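Local coordinates for protein putative phytoene/squalene synthase YisP (Bacillus subtilis subsp. subtilis, PDB 3WE9) that hydrolyses farnesyl diphosphate to farnesol and diphosphate, an activity involved in biofilm formation, although its fold is that of the phytoene/squalene synthases, at residues Lys12-Tyr25 with Arg41-Thr53. Residues are numbered along the deposited sequence; the frame is centred on the assembly and turned at random.
Sequences KEAYQQCGQIVGEY and RQASWAVLSFCHT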
ATOM      1  N   LYS A  12      -7.557 -22.782  -7.619  1.00 34.30           N
ATOM      2  CA  LYS A  12      -8.743 -21.955  -7.394  1.00 36.76           C
ATOM      3  C   LYS A  12      -9.017 -21.812  -5.900  1.00 36.86           C
ATOM      4  O   LYS A  12      -9.453 -20.759  -5.433  1.00 35.67           O
ATOM      5  CB  LYS A  12      -9.962 -22.570  -8.086  1.00 38.25           C
ATOM      6  CG  LYS A  12      -9.945 -22.469  -9.610  1.00 43.08           C
ATOM      7  CD  LYS A  12     -10.214 -21.040 -10.092  1.00 46.53           C
ATOM      8  CE  LYS A  12     -10.280 -20.968 -11.619  1.00 47.45           C
ATOM      9  NZ  LYS A  12     -11.287 -21.914 -12.185  1.00 47.38           N
ATOM     10  N   GLU A  13      -8.775 -22.885  -5.156  1.00 37.59           N
ATOM     11  CA  GLU A  13      -8.976 -22.855  -3.714  1.00 38.49           C
ATOM     12  C   GLU A  13      -7.991 -21.873  -3.100  1.00 36.69           C
ATOM     13  O   GLU A  13      -8.369 -21.029  -2.288  1.00 36.42           O
ATOM     14  CB  GLU A  13      -8.752 -24.241  -3.109  1.00 41.29           C
ATOM     15  CG  GLU A  13      -9.957 -25.155  -3.188  1.00 46.15           C
ATOM     16  CD  GLU A  13      -9.702 -26.504  -2.547  1.00 48.39           C
ATOM     17  OE1 GLU A  13      -9.208 -26.535  -1.398  1.00 50.09           O
ATOM     18  OE2 GLU A  13      -9.999 -27.533  -3.194  1.00 50.75           O
ATOM     19  N   ALA A  14      -6.727 -21.993  -3.500  1.00 35.21           N
ATOM     20  CA  ALA A  14      -5.669 -21.123  -3.006  1.00 33.45           C
ATOM     21  C   ALA A  14      -5.952 -19.657  -3.316  1.00 32.93           C
ATOM     22  O   ALA A  14      -5.663 -18.784  -2.500  1.00 31.70           O
ATOM     23  CB  ALA A  14      -4.330 -21.536  -3.603  1.00 31.59           C
ATOM     24  N   TYR A  15      -6.505 -19.382  -4.496  1.00 33.09           N
ATOM     25  CA  TYR A  15      -6.826 -18.004  -4.871  1.00 32.35           C
ATOM     26  C   TYR A  15      -7.899 -17.425  -3.945  1.00 33.38           C
ATOM     27  O   TYR A  15      -7.760 -16.311  -3.436  1.00 30.92           O
ATOM     28  CB  TYR A  15      -7.326 -17.934  -6.318  1.00 30.13           C
ATOM     29  CG  TYR A  15      -6.260 -17.659  -7.366  1.00 27.46           C
ATOM     30  CD1 TYR A  15      -5.398 -16.563  -7.251  1.00 26.73           C
ATOM     31  CD2 TYR A  15      -6.168 -18.446  -8.518  1.00 26.95           C
ATOM     32  CE1 TYR A  15      -4.475 -16.253  -8.264  1.00 21.41           C
ATOM     33  CE2 TYR A  15      -5.254 -18.148  -9.532  1.00 23.56           C
ATOM     34  CZ  TYR A  15      -4.412 -17.047  -9.401  1.00 24.86           C
ATOM     35  OH  TYR A  15      -3.523 -16.732 -10.409  1.00 22.05           O
ATOM     36  N   GLN A  16      -8.974 -18.181  -3.741  1.00 34.84           N
ATOM     37  CA  GLN A  16     -10.055 -17.733  -2.871  1.00 36.52           C
ATOM     38  C   GLN A  16      -9.531 -17.402  -1.487  1.00 36.32           C
ATOM     39  O   GLN A  16      -9.957 -16.429  -0.865  1.00 35.70           O
ATOM     40  CB  GLN A  16     -11.144 -18.801  -2.768  1.00 38.61           C
ATOM     41  CG  GLN A  16     -12.017 -18.866  -3.996  1.00 42.99           C
ATOM     42  CD  GLN A  16     -12.455 -17.484  -4.448  1.00 44.83           C
ATOM     43  OE1 GLN A  16     -13.027 -16.717  -3.673  1.00 47.48           O
ATOM     44  NE2 GLN A  16     -12.183 -17.160  -5.707  1.00 45.41           N
ATOM     45  N   GLN A  17      -8.598 -18.210  -1.007  1.00 36.42           N
ATOM     46  CA  GLN A  17      -8.025 -17.973   0.302  1.00 37.71           C
ATOM     47  C   GLN A  17      -7.163 -16.715   0.252  1.00 36.33           C
ATOM     48  O   GLN A  17      -7.065 -15.981   1.233  1.00 35.83           O
ATOM     49  CB  GLN A  17      -7.221 -19.195   0.740  1.00 40.11           C
ATOM     50  CG  GLN A  17      -8.093 -20.440   0.800  1.00 44.42           C
ATOM     51  CD  GLN A  17      -7.368 -21.661   1.320  1.00 47.06           C
ATOM     52  OE1 GLN A  17      -7.949 -22.745   1.412  1.00 48.69           O
ATOM     53  NE2 GLN A  17      -6.096 -21.497   1.666  1.00 48.37           N
ATOM     54  N   CYS A  18      -6.542 -16.459  -0.897  1.00 33.93           N
ATOM     55  CA  CYS A  18      -5.733 -15.253  -1.042  1.00 32.23           C
ATOM     56  C   CYS A  18      -6.672 -14.056  -0.923  1.00 31.88           C
ATOM     57  O   CYS A  18      -6.313 -13.032  -0.346  1.00 31.69           O
ATOM     58  CB  CYS A  18      -5.022 -15.226  -2.401  1.00 31.36           C
ATOM     59  SG  CYS A  18      -3.568 -16.303  -2.529  1.00 29.11           S
ATOM     60  N   GLY A  19      -7.883 -14.206  -1.459  1.00 31.48           N
ATOM     61  CA  GLY A  19      -8.872 -13.141  -1.408  1.00 33.05           C
ATOM     62  C   GLY A  19      -9.420 -12.894  -0.011  1.00 34.74           C
ATOM     63  O   GLY A  19      -9.719 -11.754   0.354  1.00 34.13           O
ATOM     64  N   GLN A  20      -9.557 -13.966   0.766  1.00 35.58           N
ATOM     65  CA  GLN A  20     -10.056 -13.877   2.138  1.00 36.65           C
ATOM     66  C   GLN A  20      -9.053 -13.062   2.951  1.00 35.15           C
ATOM     67  O   GLN A  20      -9.424 -12.185   3.729  1.00 34.83           O
ATOM     68  CB  GLN A  20     -10.174 -15.278   2.745  1.00 38.84           C
ATOM     69  CG  GLN A  20     -10.894 -16.296   1.874  1.00 44.42           C
ATOM     70  CD  GLN A  20     -12.400 -16.289   2.059  1.00 47.02           C
ATOM     71  OE1 GLN A  20     -13.055 -15.258   1.899  1.00 49.31           O
ATOM     72  NE2 GLN A  20     -12.958 -17.449   2.395  1.00 48.31           N
ATOM     73  N   ILE A  21      -7.776 -13.375   2.755  1.00 35.40           N
ATOM     74  CA  ILE A  21      -6.674 -12.700   3.433  1.00 34.88           C
ATOM     75  C   ILE A  21      -6.657 -11.202   3.151  1.00 35.73           C
ATOM     76  O   ILE A  21      -6.749 -10.384   4.068  1.00 35.40           O
ATOM     77  CB  ILE A  21      -5.310 -13.290   2.989  1.00 34.86           C
ATOM     78  CG1 ILE A  21      -5.139 -14.699   3.564  1.00 37.03           C
ATOM     79  CG2 ILE A  21      -4.171 -12.379   3.422  1.00 35.36           C
ATOM     80  CD1 ILE A  21      -3.829 -15.366   3.179  1.00 36.28           C
ATOM     81  N   VAL A  22      -6.531 -10.844   1.877  1.00 34.74           N
ATOM     82  CA  VAL A  22      -6.489  -9.440   1.495  1.00 33.56           C
ATOM     83  C   VAL A  22      -7.749  -8.732   1.969  1.00 34.09           C
ATOM     84  O   VAL A  22      -7.691  -7.603   2.450  1.00 34.96           O
ATOM     85  CB  VAL A  22      -6.355  -9.277  -0.043  1.00 34.08           C
ATOM     86  CG1 VAL A  22      -6.289  -7.801  -0.405  1.00 31.60           C
ATOM     87  CG2 VAL A  22      -5.107 -10.004  -0.538  1.00 30.63           C
ATOM     88  N   GLY A  23      -8.888  -9.403   1.840  1.00 36.33           N
ATOM     89  CA  GLY A  23     -10.139  -8.802   2.259  1.00 38.45           C
ATOM     90  C   GLY A  23     -10.158  -8.506   3.746  1.00 40.88           C
ATOM     91  O   GLY A  23     -10.833  -7.580   4.198  1.00 40.17           O
ATOM     92  N   GLU A  24      -9.399  -9.288   4.506  1.00 42.67           N
ATOM     93  CA  GLU A  24      -9.342  -9.122   5.951  1.00 46.03           C
ATOM     94  C   GLU A  24      -8.313  -8.097   6.411  1.00 46.19           C
ATOM     95  O   GLU A  24      -8.599  -7.276   7.285  1.00 47.21           O
ATOM     96  CB  GLU A  24      -9.044 -10.467   6.616  1.00 47.87           C
ATOM     97  CG  GLU A  24      -9.120 -10.433   8.132  1.00 51.31           C
ATOM     98  CD  GLU A  24      -8.922 -11.799   8.755  1.00 53.76           C
ATOM     99  OE1 GLU A  24      -9.624 -12.750   8.341  1.00 54.14           O
ATOM    100  OE2 GLU A  24      -8.072 -11.923   9.663  1.00 54.95           O
ATOM    101  N   TYR A  25      -7.124  -8.137   5.818  1.00 45.19           N
ATOM    102  CA  TYR A  25      -6.053  -7.227   6.205  1.00 45.54           C
ATOM    103  C   TYR A  25      -5.896  -5.955   5.369  1.00 45.22           C
ATOM    104  O   TYR A  25      -5.020  -5.134   5.642  1.00 45.99           O
ATOM    105  CB  TYR A  25      -4.735  -7.997   6.234  1.00 46.75           C
ATOM    106  CG  TYR A  25      -4.745  -9.129   7.237  1.00 49.99           C
ATOM    107  CD1 TYR A  25      -4.799  -8.868   8.606  1.00 51.05           C
ATOM    108  CD2 TYR A  25      -4.725 -10.461   6.821  1.00 50.49           C
ATOM    109  CE1 TYR A  25      -4.834  -9.903   9.540  1.00 52.55           C
ATOM    110  CE2 TYR A  25      -4.760 -11.506   7.745  1.00 52.40           C
ATOM    111  CZ  TYR A  25      -4.815 -11.219   9.102  1.00 52.81           C
ATOM    112  OH  TYR A  25      -4.855 -12.242  10.023  1.00 53.79           O
ATOM    113  N   ARG A  41      -7.985  -9.803 -11.012  1.00 19.59           N
ATOM    114  CA  ARG A  41      -8.365  -9.635  -9.606  1.00 20.26           C
ATOM    115  C   ARG A  41      -7.717 -10.697  -8.722  1.00 22.01           C
ATOM    116  O   ARG A  41      -7.049 -10.387  -7.727  1.00 19.91           O
ATOM    117  CB  ARG A  41      -9.891  -9.725  -9.473  1.00 22.71           C
ATOM    118  CG  ARG A  41     -10.449  -9.446  -8.078  1.00 24.43           C
ATOM    119  CD  ARG A  41     -11.939  -9.771  -8.041  1.00 28.46           C
ATOM    120  NE  ARG A  41     -12.630  -9.215  -9.202  1.00 31.08           N
ATOM    121  CZ  ARG A  41     -13.687  -9.773  -9.788  1.00 32.30           C
ATOM    122  NH1 ARG A  41     -14.188 -10.909  -9.321  1.00 33.02           N
ATOM    123  NH2 ARG A  41     -14.232  -9.204 -10.852  1.00 32.04           N
ATOM    124  N   GLN A  42      -7.918 -11.957  -9.088  1.00 22.27           N
ATOM    125  CA  GLN A  42      -7.358 -13.057  -8.318  1.00 23.26           C
ATOM    126  C   GLN A  42      -5.840 -13.007  -8.295  1.00 22.29           C
ATOM    127  O   GLN A  42      -5.217 -13.288  -7.268  1.00 19.41           O
ATOM    128  CB  GLN A  42      -7.867 -14.391  -8.874  1.00 24.99           C
ATOM    129  CG  GLN A  42      -9.366 -14.557  -8.651  1.00 30.39           C
ATOM    130  CD  GLN A  42      -9.872 -15.952  -8.951  1.00 33.06           C
ATOM    131  OE1 GLN A  42     -10.935 -16.353  -8.475  1.00 36.75           O
ATOM    132  NE2 GLN A  42      -9.120 -16.696  -9.748  1.00 31.65           N
ATOM    133  N   ALA A  43      -5.242 -12.626  -9.419  1.00 20.84           N
ATOM    134  CA  ALA A  43      -3.789 -12.516  -9.498  1.00 18.65           C
ATOM    135  C   ALA A  43      -3.325 -11.463  -8.490  1.00 18.54           C
ATOM    136  O   ALA A  43      -2.322 -11.645  -7.804  1.00 18.26           O
ATOM    137  CB  ALA A  43      -3.370 -12.109 -10.912  1.00 20.30           C
ATOM    138  N   SER A  44      -4.059 -10.359  -8.408  1.00 16.81           N
ATOM    139  CA  SER A  44      -3.711  -9.290  -7.476  1.00 19.97           C
ATOM    140  C   SER A  44      -3.810  -9.788  -6.037  1.00 19.49           C
ATOM    141  O   SER A  44      -2.986  -9.427  -5.198  1.00 19.72           O
ATOM    142  CB  SER A  44      -4.631  -8.083  -7.670  1.00 20.62           C
ATOM    143  OG  SER A  44      -4.399  -7.485  -8.934  1.00 31.23           O
ATOM    144  N   TRP A  45      -4.828 -10.596  -5.751  1.00 18.33           N
ATOM    145  CA  TRP A  45      -4.985 -11.141  -4.406  1.00 19.68           C
ATOM    146  C   TRP A  45      -3.734 -11.936  -4.051  1.00 20.59           C
ATOM    147  O   TRP A  45      -3.193 -11.809  -2.956  1.00 22.03           O
ATOM    148  CB  TRP A  45      -6.188 -12.081  -4.319  1.00 19.26           C
ATOM    149  CG  TRP A  45      -7.539 -11.453  -4.513  1.00 17.82           C
ATOM    150  CD1 TRP A  45      -7.856 -10.125  -4.461  1.00 18.37           C
ATOM    151  CD2 TRP A  45      -8.761 -12.150  -4.759  1.00 19.62           C
ATOM    152  NE1 TRP A  45      -9.208  -9.953  -4.664  1.00 20.29           N
ATOM    153  CE2 TRP A  45      -9.786 -11.183  -4.847  1.00 20.40           C
ATOM    154  CE3 TRP A  45      -9.091 -13.504  -4.911  1.00 19.92           C
ATOM    155  CZ2 TRP A  45     -11.125 -11.529  -5.082  1.00 23.69           C
ATOM    156  CZ3 TRP A  45     -10.418 -13.848  -5.146  1.00 23.91           C
ATOM    157  CH2 TRP A  45     -11.420 -12.861  -5.229  1.00 24.10           C
ATOM    158  N   ALA A  46      -3.281 -12.762  -4.990  1.00 21.54           N
ATOM    159  CA  ALA A  46      -2.098 -13.589  -4.781  1.00 22.53           C
ATOM    160  C   ALA A  46      -0.878 -12.736  -4.464  1.00 24.05           C
ATOM    161  O   ALA A  46      -0.132 -13.023  -3.523  1.00 25.21           O
ATOM    162  CB  ALA A  46      -1.830 -14.455  -6.029  1.00 22.59           C
ATOM    163  N   VAL A  47      -0.673 -11.689  -5.257  1.00 23.88           N
ATOM    164  CA  VAL A  47       0.465 -10.797  -5.060  1.00 24.78           C
ATOM    165  C   VAL A  47       0.433 -10.120  -3.691  1.00 25.63           C
ATOM    166  O   VAL A  47       1.432 -10.123  -2.969  1.00 25.88           O
ATOM    167  CB  VAL A  47       0.524  -9.712  -6.160  1.00 24.28           C
ATOM    168  CG1 VAL A  47       1.565  -8.651  -5.803  1.00 24.71           C
ATOM    169  CG2 VAL A  47       0.866 -10.359  -7.500  1.00 24.13           C
ATOM    170  N   LEU A  48      -0.710  -9.549  -3.326  1.00 25.70           N
ATOM    171  CA  LEU A  48      -0.819  -8.879  -2.034  1.00 27.57           C
ATOM    172  C   LEU A  48      -0.821  -9.860  -0.858  1.00 27.40           C
ATOM    173  O   LEU A  48      -0.369  -9.520   0.234  1.00 28.17           O
ATOM    174  CB  LEU A  48      -2.067  -7.992  -1.992  1.00 27.64           C
ATOM    175  CG  LEU A  48      -2.062  -6.809  -2.970  1.00 28.23           C
ATOM    176  CD1 LEU A  48      -3.220  -5.879  -2.639  1.00 29.68           C
ATOM    177  CD2 LEU A  48      -0.742  -6.056  -2.875  1.00 30.88           C
ATOM    178  N   SER A  49      -1.337 -11.066  -1.075  1.00 27.84           N
ATOM    179  CA  SER A  49      -1.334 -12.076  -0.020  1.00 28.93           C
ATOM    180  C   SER A  49       0.129 -12.395   0.274  1.00 29.07           C
ATOM    181  O   SER A  49       0.528 -12.530   1.436  1.00 28.42           O
ATOM    182  CB  SER A  49      -2.064 -13.345  -0.471  1.00 29.53           C
ATOM    183  OG  SER A  49      -3.465 -13.142  -0.517  1.00 32.56           O
ATOM    184  N   PHE A  50       0.916 -12.512  -0.794  1.00 27.93           N
ATOM    185  CA  PHE A  50       2.343 -12.779  -0.684  1.00 30.42           C
ATOM    186  C   PHE A  50       2.982 -11.687   0.169  1.00 31.88           C
ATOM    187  O   PHE A  50       3.749 -11.971   1.087  1.00 31.35           O
ATOM    188  CB  PHE A  50       2.997 -12.780  -2.070  1.00 31.90           C
ATOM    189  CG  PHE A  50       4.494 -12.662  -2.031  1.00 33.71           C
ATOM    190  CD1 PHE A  50       5.290 -13.770  -1.755  1.00 36.51           C
ATOM    191  CD2 PHE A  50       5.108 -11.427  -2.236  1.00 35.32           C
ATOM    192  CE1 PHE A  50       6.677 -13.650  -1.682  1.00 37.35           C
ATOM    193  CE2 PHE A  50       6.490 -11.294  -2.165  1.00 35.38           C
ATOM    194  CZ  PHE A  50       7.278 -12.409  -1.886  1.00 37.44           C
ATOM    195  N   CYS A  51       2.661 -10.437  -0.150  1.00 31.00           N
ATOM    196  CA  CYS A  51       3.193  -9.297   0.587  1.00 32.16           C
ATOM    197  C   CYS A  51       2.837  -9.382   2.071  1.00 33.37           C
ATOM    198  O   CYS A  51       3.711  -9.251   2.932  1.00 32.72           O
ATOM    199  CB  CYS A  51       2.663  -7.988  -0.010  1.00 29.75           C
ATOM    200  SG  CYS A  51       3.360  -7.584  -1.642  1.00 28.89           S
ATOM    201  N   HIS A  52       1.559  -9.602   2.366  1.00 35.18           N
ATOM    202  CA  HIS A  52       1.106  -9.710   3.748  1.00 39.17           C
ATOM    203  C   HIS A  52       1.854 -10.830   4.464  1.00 41.53           C
ATOM    204  O   HIS A  52       2.395 -10.630   5.554  1.00 41.54           O
ATOM    205  CB  HIS A  52      -0.396  -9.993   3.809  1.00 41.77           C
ATOM    206  CG  HIS A  52      -0.918 -10.185   5.201  1.00 45.55           C
ATOM    207  ND1 HIS A  52      -0.983  -9.157   6.118  1.00 46.49           N
ATOM    208  CD2 HIS A  52      -1.379 -11.287   5.838  1.00 46.67           C
ATOM    209  CE1 HIS A  52      -1.462  -9.618   7.260  1.00 47.49           C
ATOM    210  NE2 HIS A  52      -1.710 -10.908   7.117  1.00 47.98           N
ATOM    211  N   THR A  53       1.878 -12.007   3.842  1.00 42.25           N
ATOM    212  CA  THR A  53       2.555 -13.170   4.410  1.00 43.98           C
ATOM    213  C   THR A  53       4.011 -12.874   4.741  1.00 44.92           C
ATOM    214  O   THR A  53       4.476 -13.157   5.847  1.00 44.98           O
ATOM    215  CB  THR A  53       2.506 -14.375   3.445  1.00 44.55           C
ATOM    216  OG1 THR A  53       1.159 -14.851   3.344  1.00 46.68           O
ATOM    217  CG2 THR A  53       3.398 -15.505   3.947  1.00 45.87           C
TER
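Helices 12-25 and 41-53 cross at 63°, their axes 8.2 Å apart, and come together most closely where G19 faces W45. With no side chain at G19, the W45 indole lies against the backbone: G19 CA sits 3.8 Å from the centroid of its six-membered ring, a CH-pi contact over one face, while R41 O and Q42 CA cover the opposite face and Q16 NE2 meets the ring edge. Replacing W45 with alanine removes the indole, which is likely to open a gap beside G19 CA and leave the Q16 amide without the ring edge. One turn earlier, Q42 lies over a face of the Y15 ring, CB 3.9 Å from the centroid and its amide tilted 27° to the ring. Beyond W45, S49 OG donates 2.8 Å to W45 O, from above the carbonyl plane, and wedges between C18 and V22, V22 CG2 also touching L48 CB. At the far end the Y25 and H52 rings form an offset stack, centroids 4.0 Å apart; a chi1 of 177° turns the H52 imidazole toward Y25. Helix 84-94 packs on Y15 and helix 27-33 on V22, placing this crossing within the all-helical fold of the squalene/phytoene synthase family.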